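Local coordinates for endo-1,4-beta-Xylanase from Pseudoalteromonas haloplanktis, a protein that hydrolyses xylan as a cold-adapted family 8 endo-1,4-beta-xylanase, and probably cleaves beta-1,4-glucosidic linkages as well, in two crystal structures: PDB 1XWQ (chain A, 1.88 Å), residues L198-Y203 and E279-R284; PDB 1H14 (chain B, 1.50 Å), residues L198-Y203 and E279-R284. One frame, after least-squares fit of the local backbone (RMSD 0.09 Å); residues are numbered along the deposited sequences.

Structure 1 (1XWQ). It carries 1 engineered substitution outside these segments. With XYP (beta-D-xylopyranose), chain C; XYP (beta-D-xylopyranose), chain D.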
loop_
_atom_site.group_PDB
_atom_site.type_symbol
_atom_site.label_atom_id
_atom_site.label_comp_id
_atom_site.label_asym_id
_atom_site.label_seq_id
_atom_site.Cartn_x
_atom_site.Cartn_y
_atom_site.Cartn_z
ATOM N N LEU A 198 -1.636 -13.972 13.416
ATOM C CA LEU A 198 -0.575 -13.176 12.819
ATOM C C LEU A 198 -1.112 -12.211 11.772
ATOM O O LEU A 198 -1.755 -12.622 10.791
ATOM C CB LEU A 198 0.507 -14.081 12.215
ATOM C CG LEU A 198 1.756 -13.369 11.678
ATOM C CD1 LEU A 198 2.465 -12.562 12.777
ATOM C CD2 LEU A 198 2.718 -14.372 11.009
ATOM N N THR A 199 -0.841 -10.929 11.988
ATOM C CA THR A 199 -1.115 -9.931 10.966
ATOM C C THR A 199 0.108 -9.046 10.699
ATOM O O THR A 199 1.144 -9.154 11.369
ATOM C CB THR A 199 -2.410 -9.127 11.291
ATOM O OG1 THR A 199 -2.803 -8.360 10.142
ATOM C CG2 THR A 199 -2.168 -8.079 12.376
ATOM N N ASP A 200 -0.011 -8.206 9.682
ATOM C CA ASP A 200 1.050 -7.305 9.275
ATOM C C ASP A 200 0.391 -5.924 9.251
ATOM O O ASP A 200 -0.445 -5.655 8.385
ATOM C CB ASP A 200 1.557 -7.729 7.890
ATOM C CG ASP A 200 2.767 -6.931 7.413
ATOM O OD1 ASP A 200 2.820 -5.705 7.655
ATOM O OD2 ASP A 200 3.701 -7.465 6.749
ATOM N N PRO A 201 0.705 -5.074 10.228
ATOM C CA PRO A 201 0.065 -3.752 10.324
ATOM C C PRO A 201 -0.033 -3.003 8.992
ATOM O O PRO A 201 -1.065 -2.375 8.747
ATOM C CB PRO A 201 0.958 -3.008 11.330
ATOM C CG PRO A 201 1.410 -4.085 12.242
ATOM C CD PRO A 201 1.649 -5.297 11.341
ATOM N N SER A 202 0.983 -3.106 8.140
ATOM C CA SER A 202 0.994 -2.424 6.836
ATOM C C SER A 202 -0.112 -2.870 5.874
ATOM O O SER A 202 -0.412 -2.158 4.902
ATOM C CB SER A 202 2.361 -2.561 6.151
ATOM O OG SER A 202 2.528 -3.830 5.541
ATOM N N TYR A 203 -0.699 -4.042 6.133
ATOM C CA TYR A 203 -1.803 -4.551 5.312
ATOM C C TYR A 203 -3.143 -3.908 5.688
ATOM O O TYR A 203 -4.127 -4.035 4.962
ATOM C CB TYR A 203 -1.929 -6.072 5.448
ATOM C CG TYR A 203 -0.737 -6.893 4.976
ATOM C CD1 TYR A 203 0.442 -6.292 4.508
ATOM C CD2 TYR A 203 -0.800 -8.281 4.999
ATOM C CE1 TYR A 203 1.530 -7.067 4.076
ATOM C CE2 TYR A 203 0.271 -9.066 4.569
ATOM C CZ TYR A 203 1.429 -8.454 4.116
ATOM O OH TYR A 203 2.478 -9.247 3.704
ATOM N N GLU A 279 10.565 -1.599 9.677
ATOM C CA GLU A 279 11.340 -1.795 8.460
ATOM C C GLU A 279 10.474 -1.435 7.251
ATOM O O GLU A 279 9.534 -0.650 7.369
ATOM C CB GLU A 279 11.875 -3.239 8.375
ATOM C CG GLU A 279 10.875 -4.333 8.753
ATOM C CD GLU A 279 9.575 -4.247 7.966
ATOM O OE1 GLU A 279 9.472 -4.885 6.896
ATOM O OE2 GLU A 279 8.657 -3.522 8.415
ATOM N N PHE A 280 10.773 -2.044 6.110
ATOM C CA PHE A 280 10.167 -1.679 4.828
ATOM C C PHE A 280 8.638 -1.766 4.772
ATOM O O PHE A 280 7.996 -0.842 4.284
ATOM C CB PHE A 280 10.852 -2.465 3.696
ATOM C CG PHE A 280 12.355 -2.456 3.801
ATOM C CD1 PHE A 280 13.033 -3.521 4.395
ATOM C CD2 PHE A 280 13.087 -1.353 3.362
ATOM C CE1 PHE A 280 14.423 -3.498 4.525
ATOM C CE2 PHE A 280 14.482 -1.319 3.489
ATOM C CZ PHE A 280 15.147 -2.392 4.072
ATOM N N ASP A 281 8.062 -2.862 5.267
ATOM C CA ASP A 281 6.604 -2.967 5.393
ATOM C C ASP A 281 6.073 -1.856 6.305
ATOM O O ASP A 281 5.143 -1.132 5.941
ATOM C CB ASP A 281 6.205 -4.318 5.994
ATOM C CG ASP A 281 6.152 -5.439 4.971
ATOM O OD1 ASP A 281 6.889 -5.401 3.954
ATOM O OD2 ASP A 281 5.396 -6.421 5.126
ATOM N N ALA A 282 6.676 -1.725 7.488
ATOM C CA ALA A 282 6.202 -0.783 8.509
ATOM C C ALA A 282 6.144 0.679 8.055
ATOM O O ALA A 282 5.329 1.445 8.576
ATOM C CB ALA A 282 7.007 -0.911 9.790
ATOM N N TRP A 283 6.989 1.061 7.090
ATOM C CA TRP A 283 6.955 2.421 6.533
ATOM C C TRP A 283 5.535 2.817 6.162
ATOM O O TRP A 283 5.136 3.973 6.338
ATOM C CB TRP A 283 7.754 2.522 5.235
ATOM C CG TRP A 283 9.225 2.361 5.312
ATOM C CD1 TRP A 283 10.002 2.205 6.432
ATOM C CD2 TRP A 283 10.116 2.347 4.200
ATOM N NE1 TRP A 283 11.323 2.079 6.072
ATOM C CE2 TRP A 283 11.420 2.165 4.704
ATOM C CE3 TRP A 283 9.941 2.460 2.808
ATOM C CZ2 TRP A 283 12.538 2.089 3.876
ATOM C CZ3 TRP A 283 11.051 2.381 1.986
ATOM C CH2 TRP A 283 12.334 2.197 2.522
ATOM N N ARG A 284 4.789 1.842 5.630
ATOM C CA ARG A 284 3.457 2.074 5.075
ATOM C C ARG A 284 2.373 2.314 6.117
ATOM O O ARG A 284 1.314 2.859 5.787
ATOM C CB ARG A 284 3.032 0.897 4.191
ATOM C CG ARG A 284 3.955 0.639 3.025
ATOM C CD ARG A 284 3.305 -0.079 1.865
ATOM N NE ARG A 284 2.707 -1.376 2.206
ATOM C CZ ARG A 284 3.376 -2.525 2.254
ATOM N NH1 ARG A 284 4.681 -2.551 2.037
ATOM N NH2 ARG A 284 2.737 -3.647 2.530
HETATM C C1 XYP C . 10.743 -4.401 -0.125
HETATM C C2 XYP C . 9.907 -5.201 -1.087
HETATM C C3 XYP C . 8.424 -5.167 -0.731
HETATM C C4 XYP C . 8.185 -5.414 0.759
HETATM C C5 XYP C . 9.126 -4.524 1.565
HETATM O O2 XYP C . 10.083 -4.697 -2.390
HETATM O O3 XYP C . 7.771 -6.135 -1.523
HETATM O O4 XYP C . 6.846 -5.131 1.121
HETATM O O5 XYP C . 10.469 -4.757 1.161
HETATM C C1 XYP D . 15.462 -2.207 -0.130
HETATM C C2 XYP D . 15.475 -3.523 0.614
HETATM C C3 XYP D . 14.385 -4.467 0.108
HETATM C C4 XYP D . 13.035 -3.761 0.099
HETATM C C5 XYP D . 13.164 -2.445 -0.675
HETATM O O2 XYP D . 16.722 -4.164 0.462
HETATM O O3 XYP D . 14.331 -5.619 0.926
HETATM O O4 XYP D . 12.113 -4.632 -0.515
HETATM O O5 XYP D . 14.215 -1.646 -0.143
HETATM O O HOH W 1 -0.035 -1.789 2.125
HETATM O O HOH W 2 5.013 -8.328 3.478
#
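D200 OD2 lies 2.6 Å from D281 OD2, joining the loop before helix 206-215 to the start of helix 283-296, deep in the (alpha/alpha)6 barrel expected of family 8. Among the hydrogen bonds, S202 OG donates to D200 OD1 (2.8 Å), and water 2 links Y203 OH to D281 OD2, donating to the latter. O4 of xylose C, part of a longer chain, donates to D281 OD1 (2.8 Å); R284 NH1 reaches the same O4 weakly at 3.5 Å. By packing, S202 CB sits 3.1 Å from D281 O. R284 brings NH2 to 3.0 Å from S202 OG and 3.9 Å from Y203 CE1; with chi4 at -85° its guanidinium lies 14° from the Y203 ring plane. R284 NE donates to water 1, its NH2 forms a salt bridge with D144, and its NH1 bonds Y381 OH.

Structure 2 (1H14). It carries 1 engineered substitution outside these segments.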
loop_
_atom_site.group_PDB
_atom_site.type_symbol
_atom_site.label_atom_id
_atom_site.label_comp_id
_atom_site.label_asym_id
_atom_site.label_seq_id
_atom_site.Cartn_x
_atom_site.Cartn_y
_atom_site.Cartn_z
ATOM N N LEU B 198 -1.672 -13.925 13.456
ATOM C CA LEU B 198 -0.593 -13.134 12.856
ATOM C C LEU B 198 -1.093 -12.177 11.742
ATOM O O LEU B 198 -1.722 -12.629 10.764
ATOM C CB LEU B 198 0.484 -14.026 12.284
ATOM C CG LEU B 198 1.735 -13.347 11.817
ATOM C CD1 LEU B 198 2.452 -12.548 12.877
ATOM C CD2 LEU B 198 2.664 -14.319 11.081
ATOM N N THR B 199 -0.825 -10.903 11.900
ATOM C CA THR B 199 -1.133 -9.950 10.891
ATOM C C THR B 199 0.102 -9.067 10.690
ATOM O O THR B 199 1.125 -9.197 11.401
ATOM C CB THR B 199 -2.425 -9.170 11.243
ATOM O OG1 THR B 199 -2.865 -8.375 10.087
ATOM C CG2 THR B 199 -2.240 -8.177 12.421
ATOM N N ASP B 200 -0.003 -8.197 9.680
ATOM C CA ASP B 200 1.051 -7.275 9.331
ATOM C C ASP B 200 0.411 -5.922 9.307
ATOM O O ASP B 200 -0.450 -5.643 8.468
ATOM C CB ASP B 200 1.667 -7.691 7.965
ATOM C CG ASP B 200 2.770 -6.857 7.489
ATOM O OD1 ASP B 200 2.733 -5.609 7.577
ATOM O OD2 ASP B 200 3.723 -7.474 6.802
ATOM N N PRO B 201 0.767 -5.038 10.262
ATOM C CA PRO B 201 0.051 -3.755 10.349
ATOM C C PRO B 201 -0.052 -3.005 9.032
ATOM O O PRO B 201 -1.086 -2.381 8.777
ATOM C CB PRO B 201 0.845 -3.006 11.404
ATOM C CG PRO B 201 1.243 -4.100 12.385
ATOM C CD PRO B 201 1.616 -5.273 11.451
ATOM N N SER B 202 0.993 -3.044 8.221
ATOM C CA SER B 202 1.001 -2.348 6.933
ATOM C C SER B 202 -0.024 -2.827 5.931
ATOM O O SER B 202 -0.258 -2.148 4.951
ATOM C CB SER B 202 2.406 -2.412 6.297
ATOM O OG SER B 202 2.673 -3.669 5.684
ATOM N N TYR B 203 -0.604 -4.000 6.151
ATOM C CA TYR B 203 -1.650 -4.522 5.271
ATOM C C TYR B 203 -3.029 -3.920 5.621
ATOM O O TYR B 203 -3.996 -4.078 4.851
ATOM C CB TYR B 203 -1.804 -6.034 5.348
ATOM C CG TYR B 203 -0.610 -6.892 4.956
ATOM C CD1 TYR B 203 0.574 -6.321 4.488
ATOM C CD2 TYR B 203 -0.716 -8.261 4.962
ATOM C CE1 TYR B 203 1.660 -7.126 4.129
ATOM C CE2 TYR B 203 0.329 -9.051 4.606
ATOM C CZ TYR B 203 1.520 -8.484 4.162
ATOM O OH TYR B 203 2.559 -9.307 3.751
ATOM N N GLU B 279 10.481 -1.534 9.664
ATOM C CA GLU B 279 11.201 -1.788 8.449
ATOM C C GLU B 279 10.413 -1.459 7.193
ATOM O O GLU B 279 9.476 -0.682 7.267
ATOM C CB GLU B 279 11.819 -3.209 8.492
ATOM C CG GLU B 279 10.840 -4.328 8.772
ATOM C CD GLU B 279 9.549 -4.210 8.011
ATOM O OE1 GLU B 279 9.468 -4.843 6.907
ATOM O OE2 GLU B 279 8.649 -3.451 8.444
ATOM N N PHE B 280 10.733 -2.074 6.042
ATOM C CA PHE B 280 10.145 -1.646 4.807
ATOM C C PHE B 280 8.608 -1.786 4.750
ATOM O O PHE B 280 7.931 -0.929 4.221
ATOM C CB PHE B 280 10.812 -2.504 3.694
ATOM C CG PHE B 280 12.320 -2.587 3.871
ATOM C CD1 PHE B 280 13.094 -1.478 3.583
ATOM C CD2 PHE B 280 12.914 -3.713 4.449
ATOM C CE1 PHE B 280 14.509 -1.504 3.822
ATOM C CE2 PHE B 280 14.273 -3.747 4.684
ATOM C CZ PHE B 280 15.042 -2.624 4.389
ATOM N N ASP B 281 8.072 -2.834 5.286
ATOM C CA ASP B 281 6.641 -2.994 5.363
ATOM C C ASP B 281 6.048 -1.870 6.273
ATOM O O ASP B 281 5.132 -1.160 5.881
ATOM C CB ASP B 281 6.170 -4.286 5.938
ATOM C CG ASP B 281 6.107 -5.412 4.954
ATOM O OD1 ASP B 281 5.494 -6.468 5.268
ATOM O OD2 ASP B 281 6.772 -5.312 3.896
ATOM N N ALA B 282 6.621 -1.722 7.458
ATOM C CA ALA B 282 6.114 -0.814 8.454
ATOM C C ALA B 282 6.114 0.627 8.054
ATOM O O ALA B 282 5.291 1.393 8.573
ATOM C CB ALA B 282 6.825 -0.979 9.734
ATOM N N TRP B 283 6.998 1.007 7.160
ATOM C CA TRP B 283 6.942 2.360 6.634
ATOM C C TRP B 283 5.517 2.805 6.230
ATOM O O TRP B 283 5.132 3.971 6.354
ATOM C CB TRP B 283 7.738 2.527 5.335
ATOM C CG TRP B 283 9.222 2.334 5.367
ATOM C CD1 TRP B 283 10.001 2.139 6.485
ATOM C CD2 TRP B 283 10.069 2.259 4.252
ATOM N NE1 TRP B 283 11.321 2.005 6.105
ATOM C CE2 TRP B 283 11.357 2.065 4.719
ATOM C CE3 TRP B 283 9.870 2.373 2.883
ATOM C CZ2 TRP B 283 12.423 1.920 3.843
ATOM C CZ3 TRP B 283 10.928 2.211 2.025
ATOM C CH2 TRP B 283 12.135 1.961 2.500
ATOM N N ARG B 284 4.735 1.833 5.680
ATOM C CA ARG B 284 3.475 2.170 5.086
ATOM C C ARG B 284 2.369 2.327 6.106
ATOM O O ARG B 284 1.322 2.800 5.750
ATOM C CB ARG B 284 3.090 1.069 4.134
ATOM C CG ARG B 284 4.163 0.853 3.085
ATOM C CD ARG B 284 3.867 -0.296 2.108
ATOM N NE ARG B 284 3.959 -1.596 2.865
ATOM C CZ ARG B 284 3.905 -2.752 2.344
ATOM N NH1 ARG B 284 4.024 -2.907 1.092
ATOM N NH2 ARG B 284 3.895 -3.819 3.122
HETATM O O HOH W 3 5.318 -8.545 3.662
#
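D200 OD2 lies 2.5 Å from D281 OD1. Among the hydrogen bonds, S202 OG donates to D200 OD1 (2.7 Å), and water 3 links Y203 OH to D281 OD1, donating to the latter. By packing, S202 CB sits 3.0 Å from D281 O. R284 brings NH2 to 2.8 Å from S202 OG and 4.1 Å from Y203 CE1; with chi4 at -173°, which sets CZ anti to CG, its guanidinium stands 67° from the Y203 ring plane. Charge pairing completes the account: R284 NH2 and D281 OD2 form a salt bridge by charge alone (3.3 Å), the oxygen lying well out of the guanidinium plane with no N-H pointing at it, while R284 NH1 forms a salt bridge with E78 on helix 77-89.

How the two compare
The change centres on R284: chi4 goes from -85° in R284(A) to -173° in R284(B), and the places that NE and NH2 hold in structure 1 are left. The CA atoms that can be compared coincide within the error, which puts the movement in the side chain. Despite the turn, NH2 still meets the serine, 3.0 Å from S202(A) OG to R284(A) NH2 and 2.8 Å from S202(B) OG to R284(B) NH2, and CE1 of Y203(A) and Y203(B) remains beside it. D200(A), S202(A), Y203(A) and D281(A) keep their places, as does water 2, matched by water 3. The bond from S202(A) OG to D200(A) OD1 is found again from S202(B) OG to D200(B) OD1.

The sugars are the other difference: xylose C, which touches F280(A), D281(A) and R284(A), and xylose D, which touches F280(A), are in structure 1 alone, and no ligand is modelled at either place in structure 2. The bond from O4 of xylose C to D281(A) OD1 and the weak one from R284(A) NH1 therefore have no counterpart. In sequence, D144(A) is N144(B) and Q78(A) is E78(B); D144(A) is salt-bridged to R284(A), and E78(B) to R284(B). Water 1, bound to R284(A) NE, is modelled in structure 1 alone.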